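Local atomic coordinates of putative hemolysin (Streptococcus mutans UA159, PDB entry 2RK5), a protein that is a predicted membrane protein of unproven function that may bind flavin adenine dinucleotide and is represented here by its transporter-associated domain. Residues Phe21-Leu29 / Val59-Glu67. Sequence-based numbering, arbitrary orientation.
Sequences FNEYFETDL and VESNGKHLE
With CG of Asp28 lodged between its own backbone N and carbonyl carbon (chi1 69°) and OG of Ser61 swung opposite its backbone N (chi1 175°), carboxylate and hydroxyl meet. Asp28 N donates to Ser61 OG at 2.8 Å; the 2.4 Å from Ser61 OG to Asp28 OD1 is shorter than a hydrogen bond usually allows, and its exact length is doubtful. Lys64, bent at chi2 (101°), brings NZ into a 2.6 Å hydrogen bond with Glu26 O, the carbonyl just past the C-terminal end of helix 18-25, where phi turns positive. Asn62 ND2 reaches Glu26 O from above the carbonyl plane at 3.2 Å, and Lys64 NZ also donates to Asn62 O. Ser61, Asn62 and Lys64 belong to a beta hairpin whose type I' turn, Ser61 to Lys64, links 56-61 and 64-74, two strands of the antiparallel sheet against which helix 18-25 packs. Asn22 braces the opposing loop: its OD1 accepts from Thr27 OG1 on a lone pair and from Leu29 N above the carbonyl plane, while its ND2 donates to Leu29 O. On the apolar side, Leu66 CD1 sits 3.8 Å from Phe21 CE2, at the ring edge, and meets Leu29 CD1 tip to tip. Leu29 CD2 touches Val59 CG2 at 3.9 Å, and Phe40 of helix 37-45 packs on both residues.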
ATOM      1  N   PHE A  21     -17.166  -1.889   7.449  1.00  9.66           N
ATOM      2  CA  PHE A  21     -16.481  -2.758   8.386  1.00 10.19           C
ATOM      3  C   PHE A  21     -17.020  -2.536   9.804  1.00 10.04           C
ATOM      4  O   PHE A  21     -17.367  -3.474  10.526  1.00  9.08           O
ATOM      5  CB  PHE A  21     -14.970  -2.490   8.334  1.00 10.16           C
ATOM      6  CG  PHE A  21     -14.167  -3.377   9.204  1.00  9.87           C
ATOM      7  CD1 PHE A  21     -13.578  -4.526   8.702  1.00 10.37           C
ATOM      8  CD2 PHE A  21     -14.015  -3.092  10.540  1.00  9.68           C
ATOM      9  CE1 PHE A  21     -12.831  -5.363   9.523  1.00 11.38           C
ATOM     10  CE2 PHE A  21     -13.278  -3.937  11.400  1.00 11.16           C
ATOM     11  CZ  PHE A  21     -12.706  -5.091  10.892  1.00 10.53           C
ATOM     12  N   ASN A  22     -17.082  -1.276  10.190  1.00 10.92           N
ATOM     13  CA  ASN A  22     -17.515  -0.912  11.538  1.00 11.29           C
ATOM     14  C   ASN A  22     -18.959  -1.331  11.802  1.00 11.16           C
ATOM     15  O   ASN A  22     -19.300  -1.728  12.922  1.00 13.11           O
ATOM     16  CB  ASN A  22     -17.327   0.589  11.767  1.00 11.40           C
ATOM     17  CG  ASN A  22     -15.894   0.963  12.028  1.00 10.08           C
ATOM     18  OD1 ASN A  22     -15.118   0.169  12.573  1.00 10.34           O
ATOM     19  ND2 ASN A  22     -15.542   2.217  11.709  1.00 10.66           N
ATOM     20  N   GLU A  23     -19.815  -1.218  10.786  1.00 12.92           N
ATOM     21  CA  GLU A  23     -21.209  -1.639  10.909  1.00 13.77           C
ATOM     22  C   GLU A  23     -21.292  -3.164  11.111  1.00 13.87           C
ATOM     23  O   GLU A  23     -22.030  -3.646  11.991  1.00 14.75           O
ATOM     24  CB  GLU A  23     -22.038  -1.175   9.699  1.00 14.23           C
ATOM     25  CG  GLU A  23     -23.503  -1.542   9.764  1.00 16.36           C
ATOM     26  CD  GLU A  23     -24.253  -1.177   8.480  1.00 19.48           C
ATOM     27  OE1 GLU A  23     -23.835  -1.648   7.391  1.00 28.40           O
ATOM     28  OE2 GLU A  23     -25.257  -0.424   8.556  1.00 28.13           O
ATOM     29  N   TYR A  24     -20.504  -3.910  10.337  1.00 13.10           N
ATOM     30  CA  TYR A  24     -20.516  -5.364  10.390  1.00 13.12           C
ATOM     31  C   TYR A  24     -19.985  -5.901  11.717  1.00 12.32           C
ATOM     32  O   TYR A  24     -20.555  -6.824  12.334  1.00 13.03           O
ATOM     33  CB  TYR A  24     -19.671  -5.913   9.229  1.00 13.60           C
ATOM     34  CG  TYR A  24     -19.746  -7.419   9.070  1.00 13.22           C
ATOM     35  CD1 TYR A  24     -20.667  -8.003   8.228  1.00 15.97           C
ATOM     36  CD2 TYR A  24     -18.892  -8.244   9.781  1.00 13.59           C
ATOM     37  CE1 TYR A  24     -20.731  -9.388   8.101  1.00 15.59           C
ATOM     38  CE2 TYR A  24     -18.961  -9.626   9.676  1.00 16.62           C
ATOM     39  CZ  TYR A  24     -19.869 -10.187   8.834  1.00 15.47           C
ATOM     40  OH  TYR A  24     -19.925 -11.568   8.750  1.00 18.46           O
ATOM     41  N   PHE A  25     -18.868  -5.331  12.151  1.00 11.40           N
ATOM     42  CA  PHE A  25     -18.158  -5.807  13.339  1.00 11.32           C
ATOM     43  C   PHE A  25     -18.493  -5.074  14.617  1.00 11.39           C
ATOM     44  O   PHE A  25     -18.018  -5.460  15.681  1.00 11.21           O
ATOM     45  CB  PHE A  25     -16.629  -5.803  13.091  1.00 11.64           C
ATOM     46  CG  PHE A  25     -16.186  -6.829  12.093  1.00 11.81           C
ATOM     47  CD1 PHE A  25     -16.090  -8.160  12.466  1.00 11.48           C
ATOM     48  CD2 PHE A  25     -15.899  -6.488  10.788  1.00 12.63           C
ATOM     49  CE1 PHE A  25     -15.691  -9.111  11.556  1.00 12.05           C
ATOM     50  CE2 PHE A  25     -15.539  -7.449   9.882  1.00 12.25           C
ATOM     51  CZ  PHE A  25     -15.430  -8.751  10.268  1.00 12.22           C
ATOM     52  N   GLU A  26     -19.351  -4.059  14.523  1.00 11.29           N
ATOM     53  CA  GLU A  26     -19.784  -3.276  15.704  1.00 12.14           C
ATOM     54  C   GLU A  26     -18.596  -2.593  16.361  1.00 11.82           C
ATOM     55  O   GLU A  26     -18.442  -2.566  17.595  1.00 11.58           O
ATOM     56  CB  GLU A  26     -20.608  -4.124  16.699  1.00 11.88           C
ATOM     57  CG  GLU A  26     -21.779  -4.807  15.994  1.00 13.65           C
ATOM     58  CD  GLU A  26     -22.823  -5.453  16.922  1.00 15.96           C
ATOM     59  OE1 GLU A  26     -22.638  -5.505  18.150  1.00 20.10           O
ATOM     60  OE2 GLU A  26     -23.860  -5.908  16.383  1.00 24.81           O
ATOM     61  N   THR A  27     -17.743  -2.014  15.515  1.00 10.15           N
ATOM     62  CA  THR A  27     -16.552  -1.335  15.979  1.00 11.10           C
ATOM     63  C   THR A  27     -16.587   0.135  15.520  1.00 10.30           C
ATOM     64  O   THR A  27     -17.575   0.591  14.899  1.00 11.54           O
ATOM     65  CB  THR A  27     -15.291  -2.053  15.426  1.00 10.19           C
ATOM     66  OG1 THR A  27     -15.425  -2.224  14.012  1.00 12.03           O
ATOM     67  CG2 THR A  27     -15.152  -3.430  16.058  1.00 11.83           C
ATOM     68  N   ASP A  28     -15.526   0.860  15.876  1.00 11.63           N
ATOM     69  CA  ASP A  28     -15.393   2.292  15.597  1.00 12.55           C
ATOM     70  C   ASP A  28     -13.968   2.643  15.153  1.00 12.34           C
ATOM     71  O   ASP A  28     -13.394   3.652  15.582  1.00 13.64           O
ATOM     72  CB  ASP A  28     -15.812   3.132  16.841  1.00 12.95           C
ATOM     73  CG  ASP A  28     -14.817   2.999  18.029  1.00 19.65           C
ATOM     74  OD1 ASP A  28     -13.864   2.174  17.982  1.00 25.07           O
ATOM     75  OD2 ASP A  28     -14.989   3.755  19.025  1.00 28.43           O
ATOM     76  N   LEU A  29     -13.423   1.836  14.253  1.00 11.45           N
ATOM     77  CA  LEU A  29     -12.063   2.061  13.759  1.00 12.65           C
ATOM     78  C   LEU A  29     -12.036   3.334  12.943  1.00 13.71           C
ATOM     79  O   LEU A  29     -12.974   3.605  12.205  1.00 13.94           O
ATOM     80  CB  LEU A  29     -11.631   0.925  12.852  1.00 11.73           C
ATOM     81  CG  LEU A  29     -11.613  -0.454  13.508  1.00 12.83           C
ATOM     82  CD1 LEU A  29     -11.006  -1.485  12.565  1.00 12.52           C
ATOM     83  CD2 LEU A  29     -10.897  -0.374  14.877  1.00 16.10           C
ATOM     84  N   VAL A  59      -5.993  -4.390  17.358  1.00 11.96           N
ATOM     85  CA  VAL A  59      -6.650  -3.207  17.891  1.00 13.03           C
ATOM     86  C   VAL A  59      -7.816  -3.583  18.776  1.00 12.99           C
ATOM     87  O   VAL A  59      -8.343  -4.674  18.678  1.00 13.06           O
ATOM     88  CB  VAL A  59      -7.107  -2.252  16.767  1.00 13.78           C
ATOM     89  CG1 VAL A  59      -5.909  -1.707  15.996  1.00 15.63           C
ATOM     90  CG2 VAL A  59      -8.098  -2.921  15.844  1.00 16.13           C
ATOM     91  N   GLU A  60      -8.198  -2.676  19.660  1.00 13.36           N
ATOM     92  CA  GLU A  60      -9.370  -2.864  20.494  1.00 14.51           C
ATOM     93  C   GLU A  60     -10.395  -1.796  20.157  1.00 13.80           C
ATOM     94  O   GLU A  60     -10.055  -0.614  20.061  1.00 13.54           O
ATOM     95  CB  GLU A  60      -9.023  -2.782  21.987  1.00 15.00           C
ATOM     96  CG  GLU A  60     -10.248  -2.894  22.879  1.00 15.96           C
ATOM     97  CD  GLU A  60      -9.877  -2.952  24.339  1.00 19.35           C
ATOM     98  OE1 GLU A  60      -8.675  -2.732  24.673  1.00 24.26           O
ATOM     99  OE2 GLU A  60     -10.782  -3.228  25.165  1.00 25.83           O
ATOM    100  N   SER A  61     -11.648  -2.199  19.984  1.00 12.88           N
ATOM    101  CA  SER A  61     -12.702  -1.249  19.662  1.00 13.86           C
ATOM    102  C   SER A  61     -14.057  -1.751  20.176  1.00 13.59           C
ATOM    103  O   SER A  61     -14.471  -2.895  19.911  1.00 13.55           O
ATOM    104  CB  SER A  61     -12.766  -1.010  18.151  1.00 14.20           C
ATOM    105  OG  SER A  61     -13.869  -0.175  17.838  1.00 17.76           O
ATOM    106  N   ASN A  62     -14.731  -0.900  20.947  1.00 13.29           N
ATOM    107  CA  ASN A  62     -16.087  -1.226  21.433  1.00 13.25           C
ATOM    108  C   ASN A  62     -16.087  -2.560  22.148  1.00 12.84           C
ATOM    109  O   ASN A  62     -17.020  -3.355  22.035  1.00 12.25           O
ATOM    110  CB  ASN A  62     -17.110  -1.170  20.291  1.00 13.23           C
ATOM    111  CG  ASN A  62     -17.379   0.256  19.825  1.00 12.79           C
ATOM    112  OD1 ASN A  62     -16.940   1.222  20.466  1.00 14.75           O
ATOM    113  ND2 ASN A  62     -18.095   0.402  18.714  1.00 14.86           N
ATOM    114  N   GLY A  63     -15.014  -2.773  22.900  1.00 13.90           N
ATOM    115  CA  GLY A  63     -14.859  -3.959  23.710  1.00 13.89           C
ATOM    116  C   GLY A  63     -14.496  -5.223  22.961  1.00 14.91           C
ATOM    117  O   GLY A  63     -14.370  -6.284  23.573  1.00 16.21           O
ATOM    118  N   LYS A  64     -14.334  -5.116  21.649  1.00 14.57           N
ATOM    119  CA  LYS A  64     -13.846  -6.232  20.837  1.00 14.80           C
ATOM    120  C   LYS A  64     -12.338  -6.069  20.602  1.00 14.12           C
ATOM    121  O   LYS A  64     -11.850  -4.944  20.349  1.00 15.61           O
ATOM    122  CB  LYS A  64     -14.534  -6.277  19.472  1.00 16.62           C
ATOM    123  CG  LYS A  64     -16.049  -6.545  19.479  1.00 20.14           C
ATOM    124  CD  LYS A  64     -16.751  -5.184  19.269  1.00 21.44           C
ATOM    125  CE  LYS A  64     -18.203  -5.223  19.486  1.00 22.76           C
ATOM    126  NZ  LYS A  64     -18.777  -3.918  19.819  1.00 19.16           N
ATOM    127  N   HIS A  65     -11.594  -7.168  20.725  0.50 13.93           N
ATOM    128  CA  HIS A  65     -10.204  -7.200  20.288  0.50 13.25           C
ATOM    129  C   HIS A  65     -10.210  -7.793  18.893  0.50 12.50           C
ATOM    130  O   HIS A  65     -10.824  -8.814  18.671  0.50 12.01           O
ATOM    131  CB  HIS A  65      -9.330  -8.055  21.206  0.50 14.09           C
ATOM    132  CG  HIS A  65      -7.952  -8.301  20.669  0.50 14.69           C
ATOM    133  ND1 HIS A  65      -6.851  -7.564  21.052  0.50 17.22           N
ATOM    134  CD2 HIS A  65      -7.498  -9.216  19.781  0.50 16.69           C
ATOM    135  CE1 HIS A  65      -5.783  -8.015  20.420  0.50 17.42           C
ATOM    136  NE2 HIS A  65      -6.150  -9.011  19.632  0.50 17.26           N
ATOM    137  N   LEU A  66      -9.564  -7.111  17.953  1.00 11.20           N
ATOM    138  CA  LEU A  66      -9.468  -7.569  16.569  1.00 11.46           C
ATOM    139  C   LEU A  66      -8.000  -7.809  16.256  1.00 10.77           C
ATOM    140  O   LEU A  66      -7.142  -6.983  16.580  1.00 10.77           O
ATOM    141  CB  LEU A  66      -9.973  -6.500  15.619  1.00 11.78           C
ATOM    142  CG  LEU A  66     -11.408  -5.994  15.747  1.00 15.41           C
ATOM    143  CD1 LEU A  66     -11.722  -4.946  14.663  1.00 18.05           C
ATOM    144  CD2 LEU A  66     -12.339  -7.112  15.657  1.00 17.86           C
ATOM    145  N   GLU A  67      -7.734  -8.915  15.574  1.00  9.75           N
ATOM    146  CA  GLU A  67      -6.406  -9.177  15.008  1.00  9.37           C
ATOM    147  C   GLU A  67      -6.574  -9.199  13.489  1.00  8.50           C
ATOM    148  O   GLU A  67      -7.380  -9.965  12.967  1.00  9.59           O
ATOM    149  CB  GLU A  67      -5.801 -10.488  15.520  1.00  9.87           C
ATOM    150  CG  GLU A  67      -4.419 -10.751  14.955  1.00 10.47           C
ATOM    151  CD  GLU A  67      -3.782 -12.039  15.440  1.00 10.51           C
ATOM    152  OE1 GLU A  67      -4.483 -12.864  16.027  1.00 13.82           O
ATOM    153  OE2 GLU A  67      -2.578 -12.231  15.183  1.00 16.93           O
TER